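Local coordinates for response regulator aspartate phosphatase I (Bacillus subtilis subsp. subtilis, PDB 4I1A), which dephosphorylates the sporulation phosphotransferase Spo0F and induces excision and transfer of the mobile element ICEBs1 by inactivating its repressor ImmR, at residues V152-K157 and L194-E199; C186-A191 and A224-N229; E201-Q206 and G231-E236; L269-A274 and E338-E343. All coordinates share one frame; numbering follows the deposited sequence.

Overall arrangement
The modelled chain is an all-helical array. The first three contacts overlap along it and the fourth lies beyond them. Contact 1 opens on helix 139-155 and closes at the end of helix 180-196, joining predicted repeats TPR 2 and TPR 3. Contact 2 opens on helix 180-196 before that closure and ends on helix 220-236, so the two cross. Contact 3 starts on helix 200-215, inside the span of contact 2, and closes later on helix 220-236. These two therefore cross as well, both linking TPR 3 to TPR 4. Contact 4 comes after the others in series. It bridges 63 residues, from helix 261-275 to helix 334-351, and touches contact 3 where Val272 meets Asp235.

Contact 1: V152-K157 and L194-E199; sequences VYYYMK and LIDSLE
Lys157 and Asp196 form a salt bridge at the surface, with Tyr154 beside it. The close-packed side is built round Asp196 OD2. Lys157 NZ donates a hydrogen bond to Asp196 OD2 over 2.6 Å. It arrives on the syn side, 22° out of the carboxylate plane. The Lys157 chain bends at chi2 and chi3, which brings its methylenes against the same oxygen. Lys157 CD lies 3.2 Å from Asp196 OD2. Tyr154 adds its ring from another direction, with Tyr154 CE1 3.6 Å from Asp196 OD2. The planes of ring and carboxylate are nearly parallel, 12° apart. Both partners lie at helix ends. Lys157 and Leu198 have positive phi, and each is the C-prime residue of a Schellman motif. The motifs close helix 139-155 and helix 180-196. Segments 152-157 and 194-199 lie in predicted repeats TPR 2 and TPR 3. The salt bridge thus spans neighbouring repeats at their helix C-termini. Asp196 OD1 belongs to the looser side, where water enters the contact. One water donates a hydrogen bond to Asp196 OD1 over 3.1 Å. The same water is hydrogen-bonded to Tyr154 OH and lies in the plane of the tyrosine ring. Lys157 itself is exposed, so solvent probably weakens the pull between the charges. Backbones stay well apart, the nearest CA atoms being those of Lys157 and Asp196 at 7.9 Å.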
loop_
_atom_site.group_PDB
_atom_site.type_symbol
_atom_site.label_atom_id
_atom_site.label_comp_id
_atom_site.label_asym_id
_atom_site.label_seq_id
_atom_site.Cartn_x
_atom_site.Cartn_y
_atom_site.Cartn_z
ATOM N N VAL A 152 -7.384 -9.819 8.109
ATOM C CA VAL A 152 -6.550 -9.914 9.304
ATOM C C VAL A 152 -5.219 -10.594 8.947
ATOM O O VAL A 152 -4.152 -10.168 9.393
ATOM C CB VAL A 152 -7.272 -10.631 10.483
ATOM C CG1 VAL A 152 -7.961 -11.870 10.010
ATOM C CG2 VAL A 152 -6.277 -10.968 11.613
ATOM N N TYR A 153 -5.293 -11.631 8.116
ATOM C CA TYR A 153 -4.109 -12.313 7.620
ATOM C C TYR A 153 -3.190 -11.374 6.842
ATOM O O TYR A 153 -1.966 -11.432 6.995
ATOM C CB TYR A 153 -4.506 -13.523 6.776
ATOM C CG TYR A 153 -4.747 -14.755 7.611
ATOM C CD1 TYR A 153 -3.876 -15.094 8.642
ATOM C CD2 TYR A 153 -5.849 -15.574 7.383
ATOM C CE1 TYR A 153 -4.084 -16.230 9.418
ATOM C CE2 TYR A 153 -6.071 -16.714 8.158
ATOM C CZ TYR A 153 -5.185 -17.032 9.172
ATOM O OH TYR A 153 -5.399 -18.154 9.943
ATOM N N TYR A 154 -3.785 -10.506 6.027
ATOM C CA TYR A 154 -3.036 -9.489 5.297
ATOM C C TYR A 154 -2.359 -8.502 6.250
ATOM O O TYR A 154 -1.281 -7.982 5.958
ATOM C CB TYR A 154 -3.957 -8.748 4.325
ATOM C CG TYR A 154 -3.283 -7.641 3.545
ATOM C CD1 TYR A 154 -2.224 -7.914 2.685
ATOM C CD2 TYR A 154 -3.715 -6.323 3.657
ATOM C CE1 TYR A 154 -1.598 -6.905 1.971
ATOM C CE2 TYR A 154 -3.097 -5.300 2.939
ATOM C CZ TYR A 154 -2.039 -5.598 2.099
ATOM O OH TYR A 154 -1.421 -4.596 1.380
ATOM N N TYR A 155 -2.988 -8.251 7.392
ATOM C CA TYR A 155 -2.426 -7.332 8.376
ATOM C C TYR A 155 -1.183 -7.951 9.018
ATOM O O TYR A 155 -0.206 -7.258 9.292
ATOM C CB TYR A 155 -3.474 -6.983 9.438
ATOM C CG TYR A 155 -3.173 -5.756 10.281
ATOM C CD1 TYR A 155 -2.349 -5.840 11.401
ATOM C CD2 TYR A 155 -3.731 -4.519 9.971
ATOM C CE1 TYR A 155 -2.076 -4.722 12.180
ATOM C CE2 TYR A 155 -3.467 -3.398 10.746
ATOM C CZ TYR A 155 -2.638 -3.505 11.848
ATOM O OH TYR A 155 -2.371 -2.392 12.620
ATOM N N MET A 156 -1.220 -9.259 9.242
ATOM C CA MET A 156 -0.101 -9.951 9.867
ATOM C C MET A 156 0.887 -10.459 8.834
ATOM O O MET A 156 1.788 -11.237 9.160
ATOM C CB MET A 156 -0.612 -11.114 10.702
ATOM C CG MET A 156 -1.872 -10.761 11.440
ATOM S SD MET A 156 -2.441 -12.110 12.458
ATOM C CE MET A 156 -1.074 -12.211 13.632
ATOM N N LYS A 157 0.704 -10.024 7.588
ATOM C CA LYS A 157 1.592 -10.396 6.491
ATOM C C LYS A 157 1.734 -11.909 6.360
ATOM O O LYS A 157 2.771 -12.417 5.933
ATOM C CB LYS A 157 2.963 -9.719 6.641
ATOM C CG LYS A 157 2.899 -8.185 6.635
ATOM C CD LYS A 157 2.593 -7.651 5.235
ATOM C CE LYS A 157 1.811 -6.339 5.286
ATOM N NZ LYS A 157 1.461 -5.822 3.924
ATOM N N LEU A 194 0.338 -9.935 -3.428
ATOM C CA LEU A 194 1.290 -10.083 -4.524
ATOM C C LEU A 194 2.405 -9.034 -4.450
ATOM O O LEU A 194 3.566 -9.342 -4.729
ATOM C CB LEU A 194 0.565 -10.032 -5.880
ATOM C CG LEU A 194 -0.321 -11.250 -6.154
ATOM C CD1 LEU A 194 -1.237 -11.057 -7.342
ATOM C CD2 LEU A 194 0.543 -12.506 -6.334
ATOM N N ILE A 195 2.050 -7.804 -4.076
ATOM C CA ILE A 195 3.039 -6.748 -3.851
ATOM C C ILE A 195 4.021 -7.137 -2.737
ATOM O O ILE A 195 5.236 -6.996 -2.890
ATOM C CB ILE A 195 2.363 -5.397 -3.510
ATOM C CG1 ILE A 195 1.773 -4.769 -4.771
ATOM C CG2 ILE A 195 3.348 -4.414 -2.864
ATOM C CD1 ILE A 195 1.156 -3.443 -4.520
ATOM N N ASP A 196 3.496 -7.647 -1.628
ATOM C CA ASP A 196 4.352 -8.126 -0.551
ATOM C C ASP A 196 5.292 -9.264 -0.977
ATOM O O ASP A 196 6.319 -9.478 -0.342
ATOM C CB ASP A 196 3.520 -8.540 0.667
ATOM C CG ASP A 196 2.845 -7.362 1.333
ATOM O OD1 ASP A 196 3.277 -6.214 1.088
ATOM O OD2 ASP A 196 1.890 -7.585 2.109
ATOM N N SER A 197 4.940 -9.985 -2.041
ATOM C CA SER A 197 5.795 -11.043 -2.569
ATOM C C SER A 197 6.645 -10.549 -3.737
ATOM O O SER A 197 7.270 -11.357 -4.428
ATOM C CB SER A 197 4.961 -12.234 -3.065
ATOM O OG SER A 197 4.135 -12.759 -2.054
ATOM N N LEU A 198 6.633 -9.239 -3.976
ATOM C CA LEU A 198 7.360 -8.625 -5.096
ATOM C C LEU A 198 6.926 -9.157 -6.457
ATOM O O LEU A 198 7.705 -9.145 -7.418
ATOM C CB LEU A 198 8.873 -8.798 -4.938
ATOM C CG LEU A 198 9.488 -8.464 -3.580
ATOM C CD1 LEU A 198 10.995 -8.527 -3.695
ATOM C CD2 LEU A 198 9.025 -7.107 -3.058
ATOM N N GLU A 199 5.690 -9.640 -6.537
ATOM C CA GLU A 199 5.121 -10.072 -7.811
ATOM C C GLU A 199 4.366 -8.910 -8.451
ATOM O O GLU A 199 3.143 -8.961 -8.601
ATOM C CB GLU A 199 4.186 -11.256 -7.597
ATOM C CG GLU A 199 4.888 -12.543 -7.202
ATOM C CD GLU A 199 5.639 -13.182 -8.367
ATOM O OE1 GLU A 199 6.450 -14.104 -8.127
ATOM O OE2 GLU A 199 5.415 -12.770 -9.526
HETATM O O HOH W 1 0.793 -4.593 0.193
#

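Contact 2: C186-A191 and A224-N229; sequences CQFIVA and AMSHMN
Ser226 OG is hydrogen-bonded to Leu222 O, one turn earlier in its own helix, and also faces the edge of the Phe188 ring. Ser226 OG lies in the ring plane, 3.9 Å from Phe188 CZ. Phe188 is the side chain that reaches across. Its CG stands anti to the carbonyl carbon (chi1 -78°), and the ring extends toward helix 220-236. Met225 meets the same ring at its edge, crossing it at about a right angle. Its chain bends at chi3, and Met225 CE comes to 3.5 Å from Phe188 CE2. Met225 CB also packs there, 3.8 Å from Phe188 CE2. Asn229 takes a different position. Its ND2 sits over one face of the ring, displaced toward the rim. The ring is thus lodged among three side chains from successive turns of one helix. The segments run almost parallel, at 13°, with axes 12.2 Å apart. That wide spacing is bridged by the length of the phenylalanine. Segments 186-191 and 224-229 lie in predicted repeats TPR 3 and TPR 4. Helix 200-215 packs against both, its Phe207 touching Ala191 and Asn229, while helices 139-155 and 159-173 cover Ile189 from another side.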
loop_
_atom_site.group_PDB
_atom_site.type_symbol
_atom_site.label_atom_id
_atom_site.label_comp_id
_atom_site.label_asym_id
_atom_site.label_seq_id
_atom_site.Cartn_x
_atom_site.Cartn_y
_atom_site.Cartn_z
ATOM N N CYS A 186 -11.623 -7.334 -2.736
ATOM C CA CYS A 186 -10.996 -8.665 -2.712
ATOM C C CYS A 186 -9.767 -8.695 -3.601
ATOM O O CYS A 186 -8.701 -9.164 -3.189
ATOM C CB CYS A 186 -11.974 -9.750 -3.169
ATOM S SG CYS A 186 -13.197 -10.195 -1.934
ATOM N N GLN A 187 -9.922 -8.170 -4.815
ATOM C CA GLN A 187 -8.806 -8.018 -5.740
ATOM C C GLN A 187 -7.669 -7.146 -5.178
ATOM O O GLN A 187 -6.503 -7.427 -5.436
ATOM C CB GLN A 187 -9.290 -7.461 -7.084
ATOM C CG GLN A 187 -10.258 -8.361 -7.832
ATOM C CD GLN A 187 -10.825 -7.688 -9.078
ATOM O OE1 GLN A 187 -10.960 -6.463 -9.128
ATOM N NE2 GLN A 187 -11.144 -8.485 -10.091
ATOM N N PHE A 188 -7.998 -6.101 -4.415
ATOM C CA PHE A 188 -6.955 -5.282 -3.785
ATOM C C PHE A 188 -6.157 -6.125 -2.812
ATOM O O PHE A 188 -4.943 -5.986 -2.721
ATOM C CB PHE A 188 -7.519 -4.052 -3.037
ATOM C CG PHE A 188 -7.912 -2.896 -3.931
ATOM C CD1 PHE A 188 -7.913 -3.021 -5.314
ATOM C CD2 PHE A 188 -8.299 -1.682 -3.380
ATOM C CE1 PHE A 188 -8.295 -1.952 -6.144
ATOM C CE2 PHE A 188 -8.683 -0.606 -4.197
ATOM C CZ PHE A 188 -8.679 -0.741 -5.585
ATOM N N ILE A 189 -6.840 -6.984 -2.061
ATOM C CA ILE A 189 -6.148 -7.842 -1.101
ATOM C C ILE A 189 -5.201 -8.786 -1.846
ATOM O O ILE A 189 -4.037 -8.932 -1.465
ATOM C CB ILE A 189 -7.129 -8.665 -0.235
ATOM C CG1 ILE A 189 -8.138 -7.750 0.458
ATOM C CG2 ILE A 189 -6.376 -9.484 0.806
ATOM C CD1 ILE A 189 -7.523 -6.862 1.501
ATOM N N VAL A 190 -5.707 -9.423 -2.902
ATOM C CA VAL A 190 -4.897 -10.332 -3.697
ATOM C C VAL A 190 -3.647 -9.609 -4.177
ATOM O O VAL A 190 -2.523 -10.060 -3.939
ATOM C CB VAL A 190 -5.679 -10.905 -4.904
ATOM C CG1 VAL A 190 -4.734 -11.641 -5.847
ATOM C CG2 VAL A 190 -6.793 -11.846 -4.423
ATOM N N ALA A 191 -3.864 -8.465 -4.817
ATOM C CA ALA A 191 -2.785 -7.639 -5.363
ATOM C C ALA A 191 -1.834 -7.078 -4.299
ATOM O O ALA A 191 -0.631 -6.999 -4.535
ATOM C CB ALA A 191 -3.359 -6.522 -6.174
ATOM N N ALA A 224 -10.033 5.899 -8.775
ATOM C CA ALA A 224 -8.798 6.561 -8.360
ATOM C C ALA A 224 -7.887 5.609 -7.602
ATOM O O ALA A 224 -6.667 5.666 -7.739
ATOM C CB ALA A 224 -9.103 7.777 -7.516
ATOM N N MET A 225 -8.474 4.737 -6.793
ATOM C CA MET A 225 -7.664 3.789 -6.039
ATOM C C MET A 225 -6.955 2.807 -6.968
ATOM O O MET A 225 -5.779 2.511 -6.779
ATOM C CB MET A 225 -8.493 3.072 -4.974
ATOM C CG MET A 225 -8.770 3.932 -3.754
ATOM S SD MET A 225 -9.517 3.005 -2.400
ATOM C CE MET A 225 -8.145 1.973 -1.887
ATOM N N SER A 226 -7.660 2.341 -7.993
ATOM C CA SER A 226 -7.049 1.479 -8.997
ATOM C C SER A 226 -5.936 2.205 -9.750
ATOM O O SER A 226 -4.831 1.684 -9.882
ATOM C CB SER A 226 -8.092 0.973 -9.990
ATOM O OG SER A 226 -9.096 0.231 -9.335
ATOM N N HIS A 227 -6.233 3.399 -10.252
ATOM C CA HIS A 227 -5.217 4.208 -10.931
ATOM C C HIS A 227 -3.958 4.364 -10.086
ATOM O O HIS A 227 -2.848 4.133 -10.560
ATOM C CB HIS A 227 -5.767 5.590 -11.283
ATOM C CG HIS A 227 -6.620 5.611 -12.515
ATOM N ND1 HIS A 227 -6.274 4.941 -13.670
ATOM C CD2 HIS A 227 -7.795 6.224 -12.773
ATOM C CE1 HIS A 227 -7.204 5.136 -14.582
ATOM N NE2 HIS A 227 -8.143 5.916 -14.066
ATOM N N MET A 228 -4.140 4.745 -8.825
ATOM C CA MET A 228 -3.019 4.944 -7.917
ATOM C C MET A 228 -2.187 3.667 -7.786
ATOM O O MET A 228 -0.961 3.686 -7.916
ATOM C CB MET A 228 -3.523 5.399 -6.542
ATOM C CG MET A 228 -2.414 5.737 -5.533
ATOM S SD MET A 228 -3.035 5.997 -3.849
ATOM C CE MET A 228 -3.582 4.358 -3.407
ATOM N N ASN A 229 -2.859 2.553 -7.534
ATOM C CA ASN A 229 -2.161 1.292 -7.326
ATOM C C ASN A 229 -1.506 0.773 -8.604
ATOM O O ASN A 229 -0.418 0.198 -8.561
ATOM C CB ASN A 229 -3.115 0.268 -6.742
ATOM C CG ASN A 229 -3.378 0.503 -5.281
ATOM O OD1 ASN A 229 -2.445 0.723 -4.510
ATOM N ND2 ASN A 229 -4.649 0.464 -4.885
#

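Contact 3: E201-Q206 and G231-E236; sequences ERALEQ and GICYDE
Leu204 is the main bump of this contact, and Cys233 with Tyr234 forms the hollow that takes it. The branched end of the leucine sits on the tyrosine ring, and its base rests against the cysteine. Leu204 CG is anti to the backbone N (chi1 176°), which points the branch toward Tyr234. Leu204 CD1 lies over one ring face in a CH-pi contact, 4.1 Å from the centroid of the Tyr234 ring. It is displaced somewhat toward the rim, with the line to the centroid 14° off the ring normal. Leu204 CD2 takes the neighbouring part of the ring and comes to 3.5 Å from Tyr234 CE1. The two side chains cross at about a right angle, so the ring acts as a flat wall beside the forked leucine. Closer to the backbones, Leu204 CB touches Cys233 CB at 4.0 Å. Cys233 is the answering bump. Its sulfur fits between the backbone of Leu204 and the methyl of Ala203, with Cys233 SG 4.1 Å from Ala203 CB. The sulfur thus lies against helix 200-215. Helices 200-215 and 220-236 follow each other in the chain as an antiparallel pair, and their short segments lie 158° apart in direction. The axes approach to 9.2 Å, close packing that suits the helical stacking of TPR arrays. Phe207 extends the apolar patch by touching Cys233. Across these segments the link is made of methyl, sulfur and aromatic surfaces. Its hold therefore depends on fit and dispersion, with no directional polar bond to set the spacing.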
loop_
_atom_site.group_PDB
_atom_site.type_symbol
_atom_site.label_atom_id
_atom_site.label_comp_id
_atom_site.label_asym_id
_atom_site.label_seq_id
_atom_site.Cartn_x
_atom_site.Cartn_y
_atom_site.Cartn_z
ATOM N N GLU A 201 4.212 -7.636 -11.462
ATOM C CA GLU A 201 3.555 -7.868 -12.740
ATOM C C GLU A 201 2.175 -8.501 -12.526
ATOM O O GLU A 201 1.199 -8.151 -13.194
ATOM C CB GLU A 201 4.431 -8.771 -13.609
ATOM C CG GLU A 201 4.433 -8.416 -15.080
ATOM C CD GLU A 201 5.763 -8.728 -15.733
ATOM O OE1 GLU A 201 6.806 -8.391 -15.126
ATOM O OE2 GLU A 201 5.766 -9.314 -16.841
ATOM N N ARG A 202 2.098 -9.438 -11.588
ATOM C CA ARG A 202 0.847 -10.135 -11.317
ATOM C C ARG A 202 -0.138 -9.224 -10.592
ATOM O O ARG A 202 -1.356 -9.280 -10.835
ATOM C CB ARG A 202 1.108 -11.415 -10.522
ATOM C CG ARG A 202 1.849 -12.483 -11.317
ATOM C CD ARG A 202 2.138 -13.702 -10.454
ATOM N NE ARG A 202 2.905 -14.727 -11.158
ATOM C CZ ARG A 202 2.359 -15.765 -11.788
ATOM N NH1 ARG A 202 1.037 -15.910 -11.807
ATOM N NH2 ARG A 202 3.132 -16.661 -12.394
ATOM N N ALA A 203 0.407 -8.381 -9.719
ATOM C CA ALA A 203 -0.372 -7.389 -8.990
ATOM C C ALA A 203 -0.945 -6.324 -9.935
ATOM O O ALA A 203 -2.078 -5.874 -9.765
ATOM C CB ALA A 203 0.468 -6.753 -7.901
ATOM N N LEU A 204 -0.169 -5.934 -10.940
ATOM C CA LEU A 204 -0.674 -5.031 -11.967
ATOM C C LEU A 204 -1.872 -5.631 -12.724
ATOM O O LEU A 204 -2.838 -4.926 -13.033
ATOM C CB LEU A 204 0.442 -4.641 -12.946
ATOM C CG LEU A 204 -0.022 -3.760 -14.111
ATOM C CD1 LEU A 204 -0.382 -2.349 -13.630
ATOM C CD2 LEU A 204 1.007 -3.722 -15.231
ATOM N N GLU A 205 -1.812 -6.929 -13.024
ATOM C CA GLU A 205 -2.929 -7.582 -13.707
ATOM C C GLU A 205 -4.181 -7.493 -12.848
ATOM O O GLU A 205 -5.265 -7.213 -13.356
ATOM C CB GLU A 205 -2.621 -9.045 -14.042
ATOM C CG GLU A 205 -1.503 -9.266 -15.053
ATOM C CD GLU A 205 -0.903 -10.670 -14.958
ATOM O OE1 GLU A 205 -1.603 -11.594 -14.477
ATOM O OE2 GLU A 205 0.274 -10.848 -15.347
ATOM N N GLN A 206 -4.032 -7.732 -11.546
ATOM C CA GLN A 206 -5.163 -7.619 -10.629
ATOM C C GLN A 206 -5.753 -6.212 -10.632
ATOM O O GLN A 206 -6.957 -6.037 -10.829
ATOM C CB GLN A 206 -4.759 -7.997 -9.209
ATOM C CG GLN A 206 -4.632 -9.492 -8.983
ATOM C CD GLN A 206 -5.888 -10.253 -9.362
ATOM O OE1 GLN A 206 -6.997 -9.893 -8.965
ATOM N NE2 GLN A 206 -5.718 -11.310 -10.146
ATOM N N GLY A 231 -0.357 2.819 -10.944
ATOM C CA GLY A 231 0.807 3.684 -11.023
ATOM C C GLY A 231 1.929 3.211 -10.112
ATOM O O GLY A 231 3.100 3.258 -10.486
ATOM N N ILE A 232 1.576 2.743 -8.917
ATOM C CA ILE A 232 2.579 2.212 -7.992
ATOM C C ILE A 232 3.289 0.959 -8.535
ATOM O O ILE A 232 4.510 0.851 -8.437
ATOM C CB ILE A 232 1.973 1.924 -6.598
ATOM C CG1 ILE A 232 1.636 3.243 -5.902
ATOM C CG2 ILE A 232 2.910 1.057 -5.743
ATOM C CD1 ILE A 232 1.069 3.063 -4.515
ATOM N N CYS A 233 2.533 0.021 -9.108
ATOM C CA CYS A 233 3.152 -1.157 -9.732
ATOM C C CYS A 233 4.070 -0.766 -10.895
ATOM O O CYS A 233 5.190 -1.270 -11.012
ATOM C CB CYS A 233 2.100 -2.159 -10.211
ATOM S SG CYS A 233 1.105 -2.852 -8.889
ATOM N N TYR A 234 3.591 0.144 -11.738
ATOM C CA TYR A 234 4.361 0.612 -12.882
ATOM C C TYR A 234 5.687 1.233 -12.462
ATOM O O TYR A 234 6.712 0.997 -13.097
ATOM C CB TYR A 234 3.538 1.602 -13.698
ATOM C CG TYR A 234 2.657 0.957 -14.761
ATOM C CD1 TYR A 234 3.115 -0.113 -15.523
ATOM C CD2 TYR A 234 1.378 1.435 -15.011
ATOM C CE1 TYR A 234 2.321 -0.692 -16.498
ATOM C CE2 TYR A 234 0.577 0.862 -15.981
ATOM C CZ TYR A 234 1.052 -0.200 -16.723
ATOM O OH TYR A 234 0.259 -0.764 -17.699
ATOM N N ASP A 235 5.662 2.008 -11.378
ATOM C CA ASP A 235 6.869 2.608 -10.809
ATOM C C ASP A 235 7.863 1.516 -10.424
ATOM O O ASP A 235 9.059 1.620 -10.700
ATOM C CB ASP A 235 6.508 3.479 -9.580
ATOM C CG ASP A 235 7.733 3.967 -8.810
ATOM O OD1 ASP A 235 8.726 4.366 -9.446
ATOM O OD2 ASP A 235 7.710 3.946 -7.562
ATOM N N GLU A 236 7.355 0.472 -9.779
ATOM C CA GLU A 236 8.164 -0.687 -9.423
ATOM C C GLU A 236 8.697 -1.416 -10.650
ATOM O O GLU A 236 9.805 -1.945 -10.633
ATOM C CB GLU A 236 7.345 -1.665 -8.571
ATOM C CG GLU A 236 7.011 -1.131 -7.196
ATOM C CD GLU A 236 8.246 -0.969 -6.330
ATOM O OE1 GLU A 236 9.198 -1.766 -6.499
ATOM O OE2 GLU A 236 8.264 -0.044 -5.487
#

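Contact 4: L269-A274 and E338-E343; sequences LTYVEA and ENFSIE
Glu343 and Tyr271 meet across the helical TPR array, joining helix 334-351, whose segment 338-343 lies in predicted repeat TPR 6, to helix 261-275. Glu343 can be followed outward along the tyrosine. Glu343 CB touches first, 3.4 Å from Tyr271 OH. Glu343 CG is anti to the carbonyl carbon (chi1 -65°) and passes Tyr271 OH at 4.1 Å. A bend at chi2 then turns the chain back along the ring instead of past its end. Glu343 CD, the carboxylate carbon, is 3.6 Å from Tyr271 OH. Beyond it the two oxygens part. Glu343 OE2 stays by the phenol end, 3.4 Å from Tyr271 OH. Glu343 OE1 reaches inward and lies 3.8 Å from Tyr271 CE2. The carboxylate is tilted 36° from the ring plane. The tyrosine reaches this place because its CG is anti to the backbone N (chi1 -158°), which sends the ring out from helix 261-275. Lys275, one turn further along that helix, makes a cation-pi contact with the ring. Lys275 NZ also makes a long, weak ion pair with Glu343 OE1, so the lysine probably helps to balance the glutamate charge. Leu308 and Phe312 of helix 299-313 pack on Tyr271, and the residue as a whole is buried. Phe340, one turn before Glu343, adds a lighter apolar touch, Phe340 CE1 standing 4.4 Å from Tyr271 CE2.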
loop_
_atom_site.group_PDB
_atom_site.type_symbol
_atom_site.label_atom_id
_atom_site.label_comp_id
_atom_site.label_asym_id
_atom_site.label_seq_id
_atom_site.Cartn_x
_atom_site.Cartn_y
_atom_site.Cartn_z
ATOM N N LEU A 269 4.103 10.374 -7.437
ATOM C CA LEU A 269 4.250 11.145 -8.663
ATOM C C LEU A 269 5.572 11.916 -8.657
ATOM O O LEU A 269 6.320 11.887 -9.637
ATOM C CB LEU A 269 3.064 12.101 -8.818
ATOM C CG LEU A 269 2.844 12.819 -10.151
ATOM C CD1 LEU A 269 2.994 11.877 -11.334
ATOM C CD2 LEU A 269 1.465 13.455 -10.164
ATOM N N THR A 270 5.862 12.586 -7.545
ATOM C CA THR A 270 7.092 13.355 -7.412
ATOM C C THR A 270 8.296 12.454 -7.627
ATOM O O THR A 270 9.224 12.778 -8.383
ATOM C CB THR A 270 7.228 13.980 -6.001
ATOM O OG1 THR A 270 6.097 14.814 -5.722
ATOM C CG2 THR A 270 8.509 14.801 -5.895
ATOM N N TYR A 271 8.282 11.320 -6.941
ATOM C CA TYR A 271 9.405 10.400 -7.001
ATOM C C TYR A 271 9.604 9.849 -8.418
ATOM O O TYR A 271 10.726 9.835 -8.934
ATOM C CB TYR A 271 9.209 9.269 -5.992
ATOM C CG TYR A 271 10.489 8.585 -5.600
ATOM C CD1 TYR A 271 11.717 9.017 -6.099
ATOM C CD2 TYR A 271 10.474 7.504 -4.732
ATOM C CE1 TYR A 271 12.893 8.382 -5.738
ATOM C CE2 TYR A 271 11.632 6.869 -4.366
ATOM C CZ TYR A 271 12.839 7.307 -4.869
ATOM O OH TYR A 271 13.983 6.656 -4.493
ATOM N N VAL A 272 8.508 9.409 -9.038
ATOM C CA VAL A 272 8.543 8.891 -10.401
ATOM C C VAL A 272 9.188 9.880 -11.385
ATOM O O VAL A 272 10.014 9.498 -12.220
ATOM C CB VAL A 272 7.126 8.478 -10.876
ATOM C CG1 VAL A 272 7.032 8.436 -12.392
ATOM C CG2 VAL A 272 6.750 7.142 -10.274
ATOM N N GLU A 273 8.824 11.149 -11.268
ATOM C CA GLU A 273 9.346 12.172 -12.171
ATOM C C GLU A 273 10.821 12.463 -11.910
ATOM O O GLU A 273 11.590 12.723 -12.839
ATOM C CB GLU A 273 8.517 13.454 -12.063
ATOM C CG GLU A 273 7.100 13.326 -12.627
ATOM C CD GLU A 273 7.095 13.067 -14.125
ATOM O OE1 GLU A 273 7.972 13.615 -14.820
ATOM O OE2 GLU A 273 6.223 12.316 -14.620
ATOM N N ALA A 274 11.203 12.428 -10.638
ATOM C CA ALA A 274 12.597 12.584 -10.243
ATOM C C ALA A 274 13.464 11.451 -10.811
ATOM O O ALA A 274 14.579 11.686 -11.283
ATOM C CB ALA A 274 12.705 12.628 -8.729
ATOM N N GLU A 338 13.188 0.192 5.517
ATOM C CA GLU A 338 13.881 -0.828 4.759
ATOM C C GLU A 338 13.798 -0.541 3.257
ATOM O O GLU A 338 14.808 -0.502 2.563
ATOM C CB GLU A 338 13.283 -2.196 5.075
ATOM C CG GLU A 338 13.901 -3.334 4.297
ATOM C CD GLU A 338 12.973 -4.539 4.211
ATOM O OE1 GLU A 338 13.463 -5.662 3.969
ATOM O OE2 GLU A 338 11.745 -4.357 4.370
ATOM N N ASN A 339 12.588 -0.322 2.765
ATOM C CA ASN A 339 12.391 -0.059 1.353
ATOM C C ASN A 339 13.037 1.243 0.870
ATOM O O ASN A 339 13.729 1.253 -0.150
ATOM C CB ASN A 339 10.892 -0.122 1.005
ATOM C CG ASN A 339 10.312 -1.525 1.210
ATOM O OD1 ASN A 339 9.105 -1.688 1.391
ATOM N ND2 ASN A 339 11.183 -2.545 1.189
ATOM N N PHE A 340 12.831 2.332 1.606
ATOM C CA PHE A 340 13.393 3.616 1.201
ATOM C C PHE A 340 14.906 3.678 1.297
ATOM O O PHE A 340 15.564 4.275 0.439
ATOM C CB PHE A 340 12.754 4.775 1.964
ATOM C CG PHE A 340 11.478 5.228 1.370
ATOM C CD1 PHE A 340 11.477 6.192 0.381
ATOM C CD2 PHE A 340 10.267 4.666 1.767
ATOM C CE1 PHE A 340 10.280 6.615 -0.196
ATOM C CE2 PHE A 340 9.063 5.078 1.196
ATOM C CZ PHE A 340 9.072 6.056 0.212
ATOM N N SER A 341 15.469 3.075 2.335
ATOM C CA SER A 341 16.920 3.088 2.476
ATOM C C SER A 341 17.629 2.286 1.371
ATOM O O SER A 341 18.785 2.579 1.012
ATOM C CB SER A 341 17.341 2.572 3.846
ATOM O OG SER A 341 16.998 1.213 4.010
ATOM N N ILE A 342 16.953 1.272 0.841
ATOM C CA ILE A 342 17.498 0.554 -0.307
ATOM C C ILE A 342 17.504 1.460 -1.551
ATOM O O ILE A 342 18.485 1.504 -2.306
ATOM C CB ILE A 342 16.721 -0.745 -0.596
ATOM C CG1 ILE A 342 17.053 -1.818 0.449
ATOM C CG2 ILE A 342 17.002 -1.245 -2.032
ATOM C CD1 ILE A 342 16.049 -3.019 0.421
ATOM N N GLU A 343 16.405 2.179 -1.765
ATOM C CA GLU A 343 16.323 3.112 -2.886
ATOM C C GLU A 343 17.401 4.183 -2.777
ATOM O O GLU A 343 18.028 4.558 -3.769
ATOM C CB GLU A 343 14.949 3.770 -2.932
ATOM C CG GLU A 343 13.819 2.798 -3.207
ATOM C CD GLU A 343 13.082 3.135 -4.470
ATOM O OE1 GLU A 343 11.830 3.100 -4.457
ATOM O OE2 GLU A 343 13.758 3.450 -5.475
#